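Local coordinates for methyl-accepting chemotaxis protein (Vibrio parahaemolyticus, PDB 4EXO) that binds pyruvate in its periplasmic PAS-like Cache domain and probably acts as a chemotaxis receptor that senses small molecules outside the cytoplasm, at residues A[59-64]-A[96-101]; A[69-74]-A[134-139]; A[81-86]-A[111-116]. All coordinates share one frame; numbering follows the deposited sequence.

Contact 1 (A[59-64]-A[96-101]). With PYR (pyruvic acid), chain B.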
# COMPACT_ATOMS: atom_id res chain seq x y z
N TYR A 59 1.70 -1.53 9.63
CA TYR A 59 2.44 -0.26 9.68
C TYR A 59 3.92 -0.48 9.37
O TYR A 59 4.39 -1.64 9.35
CB TYR A 59 2.32 0.36 11.10
CG TYR A 59 2.97 -0.52 12.18
CD1 TYR A 59 4.32 -0.38 12.50
CD2 TYR A 59 2.22 -1.52 12.83
CE1 TYR A 59 4.94 -1.19 13.49
CE2 TYR A 59 2.81 -2.36 13.83
CZ TYR A 59 4.18 -2.17 14.15
OH TYR A 59 4.76 -2.96 15.11
N PHE A 60 4.65 0.63 9.16
CA PHE A 60 6.09 0.58 8.89
C PHE A 60 6.97 0.96 10.08
O PHE A 60 6.59 1.79 10.94
CB PHE A 60 6.45 1.54 7.76
CG PHE A 60 5.95 1.11 6.43
CD1 PHE A 60 6.63 0.12 5.70
CD2 PHE A 60 4.81 1.70 5.88
CE1 PHE A 60 6.19 -0.29 4.44
CE2 PHE A 60 4.34 1.30 4.60
CZ PHE A 60 5.01 0.29 3.88
N PHE A 61 8.17 0.37 10.08
CA PHE A 61 9.26 0.74 10.97
C PHE A 61 10.54 0.78 10.11
O PHE A 61 10.59 0.17 9.03
CB PHE A 61 9.39 -0.28 12.13
CG PHE A 61 9.52 -1.70 11.66
CD1 PHE A 61 10.77 -2.18 11.19
CD2 PHE A 61 8.43 -2.58 11.67
CE1 PHE A 61 10.89 -3.51 10.74
CE2 PHE A 61 8.55 -3.90 11.20
CZ PHE A 61 9.78 -4.37 10.74
N ALA A 62 11.58 1.45 10.60
CA ALA A 62 12.89 1.31 9.94
C ALA A 62 14.02 1.40 10.94
O ALA A 62 13.88 2.10 11.96
CB ALA A 62 13.07 2.34 8.79
N TYR A 63 15.11 0.67 10.66
CA TYR A 63 16.32 0.70 11.51
C TYR A 63 17.52 0.90 10.60
O TYR A 63 17.47 0.46 9.45
CB TYR A 63 16.49 -0.65 12.26
CG TYR A 63 15.39 -0.88 13.29
CD1 TYR A 63 15.57 -0.53 14.64
CD2 TYR A 63 14.16 -1.41 12.89
CE1 TYR A 63 14.54 -0.72 15.57
CE2 TYR A 63 13.12 -1.64 13.84
CZ TYR A 63 13.32 -1.25 15.16
OH TYR A 63 12.32 -1.45 16.08
N ASP A 64 18.58 1.54 11.10
CA ASP A 64 19.82 1.58 10.32
C ASP A 64 20.61 0.29 10.53
O ASP A 64 20.19 -0.58 11.28
CB ASP A 64 20.62 2.89 10.52
CG ASP A 64 21.29 2.98 11.89
OD1 ASP A 64 21.37 1.96 12.59
OD2 ASP A 64 21.74 4.11 12.25
N ALA A 96 18.61 -7.38 14.68
CA ALA A 96 19.74 -7.95 13.94
C ALA A 96 19.21 -8.91 12.86
O ALA A 96 19.75 -8.95 11.74
CB ALA A 96 20.67 -8.69 14.87
N GLY A 97 18.17 -9.66 13.20
CA GLY A 97 17.58 -10.62 12.27
C GLY A 97 16.97 -9.94 11.06
O GLY A 97 17.10 -10.44 9.94
N LEU A 98 16.30 -8.79 11.26
CA LEU A 98 15.69 -8.06 10.14
C LEU A 98 16.75 -7.40 9.27
O LEU A 98 16.62 -7.34 8.02
CB LEU A 98 14.68 -7.01 10.61
CG LEU A 98 13.35 -7.56 11.15
CD1 LEU A 98 12.65 -6.48 12.05
CD2 LEU A 98 12.44 -7.94 9.97
N ILE A 99 17.81 -6.91 9.92
CA ILE A 99 18.87 -6.24 9.15
C ILE A 99 19.47 -7.31 8.24
O ILE A 99 19.63 -7.10 7.03
CB ILE A 99 19.95 -5.63 10.07
CG1 ILE A 99 19.39 -4.38 10.80
CG2 ILE A 99 21.19 -5.23 9.24
CD1 ILE A 99 20.24 -4.07 12.10
N ASP A 100 19.80 -8.46 8.82
CA ASP A 100 20.40 -9.56 8.02
C ASP A 100 19.45 -10.14 6.95
O ASP A 100 19.88 -10.39 5.82
CB ASP A 100 20.92 -10.67 8.91
CG ASP A 100 22.14 -10.24 9.75
OD1 ASP A 100 22.76 -9.16 9.47
OD2 ASP A 100 22.46 -10.99 10.69
N ALA A 101 18.18 -10.35 7.31
CA ALA A 101 17.19 -10.81 6.31
C ALA A 101 17.14 -9.88 5.10
O ALA A 101 17.10 -10.35 3.94
CB ALA A 101 15.78 -10.95 6.93
C PYR B . 8.23 -3.79 14.71
O PYR B . 7.76 -4.97 14.37
OXT PYR B . 7.38 -2.82 14.95
CA PYR B . 9.62 -3.56 14.82
O3 PYR B . 9.99 -2.38 15.15
CB PYR B . 10.69 -4.63 14.60
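The carboxylate oxygen OXT of the bound pyruvate is gripped by the hydroxyl of Tyr-59, whose OH donates to it over 2.6 Å, and by His-72 of the neighbouring strand. Four residues further along the chain, Tyr-63 reaches the ketone: its OH donates to O3 of the same ligand at 2.7 Å. Both phenol rings present their edges, each acceptor lying close to the ring plane, the usual geometry for a phenolic donor. A tyrosine suits each place because a long, rigid, apolar ring carries a single polar atom to the ligand. The hydroxyl of Tyr-59 is itself held by a hydrogen bond with Tyr-143 OH.

Between these two residues Phe-61 offers a face instead of an edge. Its CG sits between the backbone N and the carbonyl carbon (chi1 53°), which lays the ring beneath the flat ligand; CA of pyruvate stands 3.5 Å above the ring plane, toward the rim, and Phe-61 CD2 comes to 3.3 Å of the carboxylate carbon C.

Helix 94-104 closes the methyl end. Leu-98 CD1 touches Phe-61 CE1 at 3.7 Å, the two side chains meeting at about a right angle, and comes equally near pyruvate CB; a branched aliphatic tip thus fills the corner between ring and methyl. One residue further along, the end of Ile-99 approaches segment 59-64, its CD1 3.6 Å from the carbonyl O of Asp-64, whose carboxylate turns to the backbone N of Ile-68.

Pyruvate is therefore read by parts: hydroxyls for its two kinds of oxygen, an aromatic face for its planar skeleton and a leucine for its methyl, while Lys-124 adds a further hydrogen bond, probably helping to balance the ligand's negative charge.

Contact 2 (A[69-74]-A[134-139]). With PYR (pyruvic acid), chain B.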
# COMPACT_ATOMS: atom_id res chain seq x y z
N ASN A 69 16.85 2.66 15.65
CA ASN A 69 15.56 2.98 15.03
C ASN A 69 15.57 4.35 14.35
O ASN A 69 15.96 5.36 14.96
CB ASN A 69 14.42 2.91 16.06
CG ASN A 69 13.07 3.12 15.41
OD1 ASN A 69 12.56 4.22 15.41
ND2 ASN A 69 12.53 2.07 14.78
N THR A 70 15.16 4.38 13.09
CA THR A 70 15.07 5.64 12.37
C THR A 70 13.62 6.10 12.16
O THR A 70 13.36 7.29 11.98
CB THR A 70 15.79 5.57 11.02
OG1 THR A 70 15.22 4.55 10.20
CG2 THR A 70 17.29 5.24 11.23
N LEU A 71 12.66 5.17 12.17
CA LEU A 71 11.27 5.64 12.23
C LEU A 71 10.44 4.54 12.84
O LEU A 71 10.77 3.35 12.67
CB LEU A 71 10.77 6.03 10.85
CG LEU A 71 10.58 4.89 9.82
CD1 LEU A 71 9.11 4.37 9.75
CD2 LEU A 71 11.01 5.38 8.43
N HIS A 72 9.39 4.89 13.59
CA HIS A 72 8.47 3.84 14.06
C HIS A 72 7.06 4.43 14.08
O HIS A 72 6.81 5.44 14.77
CB HIS A 72 8.87 3.29 15.46
CG HIS A 72 8.31 1.93 15.71
ND1 HIS A 72 6.97 1.71 15.99
CD2 HIS A 72 8.87 0.70 15.58
CE1 HIS A 72 6.75 0.41 16.09
NE2 HIS A 72 7.89 -0.23 15.84
N ALA A 73 6.16 3.85 13.29
CA ALA A 73 4.81 4.43 13.11
C ALA A 73 3.99 4.39 14.41
O ALA A 73 3.16 5.26 14.64
CB ALA A 73 4.03 3.67 12.01
N ILE A 74 4.19 3.34 15.21
CA ILE A 74 3.38 3.10 16.41
C ILE A 74 3.97 3.74 17.67
O ILE A 74 3.24 4.31 18.51
CB ILE A 74 3.19 1.57 16.62
CG1 ILE A 74 2.49 0.93 15.37
CG2 ILE A 74 2.43 1.22 17.93
CD1 ILE A 74 1.05 1.51 15.05
N TRP A 134 19.94 5.76 2.26
CA TRP A 134 19.69 6.22 3.62
C TRP A 134 20.12 5.27 4.75
O TRP A 134 19.96 5.62 5.93
CB TRP A 134 18.20 6.55 3.74
CG TRP A 134 17.84 7.76 2.96
CD1 TRP A 134 18.70 8.67 2.40
CD2 TRP A 134 16.53 8.22 2.69
NE1 TRP A 134 17.99 9.67 1.77
CE2 TRP A 134 16.65 9.41 1.93
CE3 TRP A 134 15.25 7.73 2.99
CZ2 TRP A 134 15.54 10.13 1.49
CZ3 TRP A 134 14.15 8.45 2.55
CH2 TRP A 134 14.30 9.63 1.81
N ASP A 135 20.68 4.11 4.39
CA ASP A 135 20.96 3.00 5.30
C ASP A 135 19.70 2.71 6.14
O ASP A 135 19.77 2.65 7.37
CB ASP A 135 22.16 3.32 6.24
CG ASP A 135 22.62 2.12 7.03
OD1 ASP A 135 22.62 0.99 6.49
OD2 ASP A 135 23.02 2.30 8.23
N TRP A 136 18.55 2.58 5.48
CA TRP A 136 17.32 2.16 6.17
C TRP A 136 16.98 0.74 5.79
O TRP A 136 16.82 0.43 4.60
CB TRP A 136 16.13 3.06 5.85
CG TRP A 136 16.15 4.43 6.48
CD1 TRP A 136 17.09 4.95 7.33
CD2 TRP A 136 15.15 5.44 6.31
NE1 TRP A 136 16.74 6.23 7.69
CE2 TRP A 136 15.56 6.56 7.06
CE3 TRP A 136 13.95 5.50 5.59
CZ2 TRP A 136 14.79 7.73 7.14
CZ3 TRP A 136 13.20 6.68 5.64
CH2 TRP A 136 13.62 7.76 6.41
N VAL A 137 16.82 -0.08 6.82
CA VAL A 137 16.14 -1.36 6.72
C VAL A 137 14.69 -1.04 7.07
O VAL A 137 14.35 -0.84 8.25
CB VAL A 137 16.73 -2.38 7.70
CG1 VAL A 137 15.94 -3.71 7.65
CG2 VAL A 137 18.21 -2.65 7.37
N LEU A 138 13.89 -0.94 6.02
CA LEU A 138 12.47 -0.53 6.13
C LEU A 138 11.64 -1.81 6.19
O LEU A 138 11.79 -2.66 5.33
CB LEU A 138 12.06 0.28 4.90
CG LEU A 138 10.59 0.72 4.77
CD1 LEU A 138 10.22 1.67 5.94
CD2 LEU A 138 10.31 1.41 3.42
N GLY A 139 10.74 -1.92 7.17
CA GLY A 139 10.02 -3.18 7.40
C GLY A 139 8.55 -2.99 7.72
O GLY A 139 8.13 -1.90 8.10
C PYR B . 8.23 -3.79 14.71
O PYR B . 7.76 -4.97 14.37
OXT PYR B . 7.38 -2.82 14.95
CA PYR B . 9.62 -3.56 14.82
O3 PYR B . 9.99 -2.38 15.15
CB PYR B . 10.69 -4.63 14.60
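Trp-136 spreads its indole beneath Thr-70 and Leu-71, and these three residues carry most of the surface that the two segments bury between them. Thr-70 sits over the five-membered ring. Its OG1 lies 3.3 Å above the indole plane, offset toward the rim, so the N-H at NE1 is badly aimed at it and no hydrogen bond results; the hydroxyl makes a weak one with Ala-62 O instead. Threonine fits here because its CB and CG2 pack on the ring together with the oxygen.

Leu-71 takes the six-membered ring on the same face. With CG in the crowded position between the backbone N and the carbonyl carbon (chi1 68°), the side chain meets the indole at about a right angle and sets CD2 down 4.1 Å from the ring centroid, 25° off the normal, a CH-pi contact. The opposite face of the indole is covered by Trp-134, whose CE3 stands 3.5 Å from the plane.

The classic beta bulge, in which Thr-70 and Leu-71 both face Ala-62, probably lets two consecutive residues turn to the tryptophan. Asn-69 ND2 donates to Leu-71 O at 3.0 Å, a bent bond whose donor lies above the carbonyl plane of this bulge residue.

Next along, His-72 turns to the pocket. Its ND1 accepts from the backbone N of Lys-75, while NE2 donates to pyruvate OXT at 2.8 Å and, weakly, to O3 at 3.1 Å, bridging carboxylate and ketone.

The indole thus reaches across a neighbouring strand: 69-72, 61-63 and 136-143 lie side by side in the antiparallel sheet of a PAS-like Cache domain, with helix 42-51 packing on Trp-136 through Lys-46 and on Leu-71 through Lys-50.

Contact 3 (A[81-86]-A[111-116]). With PYR (pyruvic acid), chain B.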
# COMPACT_ATOMS: atom_id res chain seq x y z
N LYS A 81 16.85 5.25 19.33
CA LYS A 81 17.37 4.23 20.26
C LYS A 81 18.06 3.08 19.52
O LYS A 81 17.57 2.63 18.48
CB LYS A 81 16.30 3.64 21.17
CG LYS A 81 15.58 4.72 22.02
CD LYS A 81 14.63 4.09 23.05
CE LYS A 81 14.01 5.16 24.00
NZ LYS A 81 15.08 6.01 24.61
N ASN A 82 19.17 2.59 20.08
CA ASN A 82 19.85 1.41 19.53
C ASN A 82 19.24 0.11 20.07
O ASN A 82 19.38 -0.22 21.26
CB ASN A 82 21.35 1.49 19.87
CG ASN A 82 22.16 0.43 19.19
OD1 ASN A 82 21.75 -0.74 19.09
ND2 ASN A 82 23.35 0.81 18.75
N LEU A 83 18.56 -0.61 19.20
CA LEU A 83 17.87 -1.86 19.59
C LEU A 83 18.51 -3.09 18.96
O LEU A 83 17.88 -4.15 18.87
CB LEU A 83 16.37 -1.81 19.23
CG LEU A 83 15.55 -0.66 19.84
CD1 LEU A 83 14.03 -0.83 19.47
CD2 LEU A 83 15.72 -0.54 21.33
N TYR A 84 19.77 -2.95 18.58
CA TYR A 84 20.52 -4.07 17.97
C TYR A 84 20.51 -5.36 18.82
O TYR A 84 20.34 -6.47 18.29
CB TYR A 84 21.95 -3.67 17.62
CG TYR A 84 22.57 -4.69 16.68
CD1 TYR A 84 22.30 -4.66 15.32
CD2 TYR A 84 23.36 -5.73 17.19
CE1 TYR A 84 22.85 -5.63 14.44
CE2 TYR A 84 23.90 -6.73 16.32
CZ TYR A 84 23.64 -6.65 14.96
OH TYR A 84 24.16 -7.61 14.12
N ASP A 85 20.68 -5.20 20.13
CA ASP A 85 20.69 -6.35 21.06
C ASP A 85 19.31 -6.81 21.52
O ASP A 85 19.21 -7.74 22.32
CB ASP A 85 21.51 -6.03 22.32
CG ASP A 85 22.94 -5.65 22.01
OD1 ASP A 85 23.51 -6.19 21.04
OD2 ASP A 85 23.50 -4.80 22.76
N LEU A 86 18.25 -6.16 21.04
CA LEU A 86 16.90 -6.51 21.50
C LEU A 86 16.46 -7.96 21.18
O LEU A 86 16.54 -8.39 20.03
CB LEU A 86 15.86 -5.50 20.96
CG LEU A 86 14.38 -5.67 21.35
CD1 LEU A 86 13.67 -4.34 21.22
CD2 LEU A 86 13.67 -6.72 20.45
N PHE A 111 8.99 -13.35 14.52
CA PHE A 111 9.33 -12.85 15.86
C PHE A 111 8.03 -12.38 16.49
O PHE A 111 7.02 -12.31 15.82
CB PHE A 111 10.34 -11.69 15.81
CG PHE A 111 9.89 -10.49 14.98
CD1 PHE A 111 9.31 -9.37 15.61
CD2 PHE A 111 10.10 -10.45 13.58
CE1 PHE A 111 8.93 -8.22 14.85
CE2 PHE A 111 9.71 -9.34 12.81
CZ PHE A 111 9.11 -8.21 13.44
N SER A 112 8.07 -12.07 17.78
CA SER A 112 6.92 -11.47 18.49
C SER A 112 7.21 -10.01 18.74
O SER A 112 8.36 -9.63 18.96
CB SER A 112 6.66 -12.18 19.82
OG SER A 112 6.13 -13.47 19.57
N TRP A 113 6.16 -9.20 18.68
CA TRP A 113 6.26 -7.77 18.86
C TRP A 113 4.90 -7.26 19.37
O TRP A 113 3.84 -7.91 19.18
CB TRP A 113 6.62 -7.07 17.53
CG TRP A 113 7.15 -5.68 17.74
CD1 TRP A 113 6.42 -4.51 17.77
CD2 TRP A 113 8.52 -5.30 17.96
NE1 TRP A 113 7.25 -3.44 18.01
CE2 TRP A 113 8.55 -3.89 18.10
CE3 TRP A 113 9.74 -6.03 18.03
CZ2 TRP A 113 9.73 -3.18 18.34
CZ3 TRP A 113 10.92 -5.31 18.26
CH2 TRP A 113 10.91 -3.90 18.40
N HIS A 114 4.92 -6.08 19.98
CA HIS A 114 3.68 -5.37 20.32
C HIS A 114 2.72 -5.40 19.11
O HIS A 114 3.11 -5.09 17.98
CB HIS A 114 4.03 -3.93 20.67
CG HIS A 114 2.83 -3.03 20.82
ND1 HIS A 114 2.37 -2.23 19.80
CD2 HIS A 114 2.07 -2.74 21.91
CE1 HIS A 114 1.35 -1.50 20.24
NE2 HIS A 114 1.17 -1.78 21.52
N LYS A 115 1.47 -5.77 19.36
CA LYS A 115 0.44 -5.75 18.34
C LYS A 115 -0.57 -4.62 18.70
O LYS A 115 -1.22 -4.69 19.74
CB LYS A 115 -0.29 -7.10 18.34
CG LYS A 115 -1.44 -7.20 17.34
CD LYS A 115 -2.02 -8.63 17.33
CE LYS A 115 -3.18 -8.73 16.35
NZ LYS A 115 -3.78 -10.12 16.28
N PRO A 116 -0.67 -3.57 17.86
CA PRO A 116 -1.49 -2.39 18.23
C PRO A 116 -2.89 -2.72 18.71
O PRO A 116 -3.32 -2.17 19.75
CB PRO A 116 -1.51 -1.56 16.94
CG PRO A 116 -0.07 -1.81 16.36
CD PRO A 116 0.15 -3.32 16.64
C PYR B . 8.23 -3.79 14.71
O PYR B . 7.76 -4.97 14.37
OXT PYR B . 7.38 -2.82 14.95
CA PYR B . 9.62 -3.56 14.82
O3 PYR B . 9.99 -2.38 15.15
CB PYR B . 10.69 -4.63 14.60
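Leu-83 to Leu-86 form a type I beta turn, closed by Leu-86 N donating to Leu-83 O at 3.0 Å, in the loop that faces strand 108-115, an outermost strand of the antiparallel PAS-like sheet. An Asx turn overlaps its start: Asn-82 OD1 accepts from the backbone N of Tyr-84 at 3.0 Å with a fairly straight bond (159°). Asparagine suits this place, since its short amide can fold back onto the chain two residues on.

The turn directs both its leucines at the far end of the Trp-113 indole. Leu-86, extended with CG anti to the backbone N (chi1 -179°), crosses the indole at about a right angle; its CD2 comes to 3.8 Å from CZ3 of Trp-113, and CD1 nears CH2. Leu-83 reaches less closely, with CD1 4.5 Å from Trp-113 CH2, at the ring edge and near its plane. Aliphatic branches of this kind pack well against the carbon-rich benzo ring and probably help to keep the indole in its orientation.

That orientation matters to the ligand. The broad indole lies flat over pyruvate, whose carboxylate carbon C is 3.3 Å from the ring plane. Since OXT lies over the face, the nearby NE1 does not point its hydrogen at it. From the same strand Phe-111 closes another side, next to Val-94 of the neighbouring helix. Its ring turns an edge to the ligand, with CE1 3.5 Å from pyruvate O, which lies in the plane of that ring.

How the contacts relate
The three contacts surround one pyruvate: the centres of contacts 1 and 2 are about 7 Å apart, those of 1 and 3 about 10 Å, and those of 2 and 3 about 12 Å. All reach the five-stranded antiparallel sheet. Strand 61-63 of contact 1 runs between strands 69-72 and 136-143 of contact 2, whereas contact 3 uses the edge strand 108-115. Along the chain contact 1 alternates with each of the others, and contact 3 is nested within contact 2. Phe-61 and Trp-113 cover opposite faces of the ligand, so pyruvate is held by parts of the domain distant in sequence, consistent with a role as a sensor.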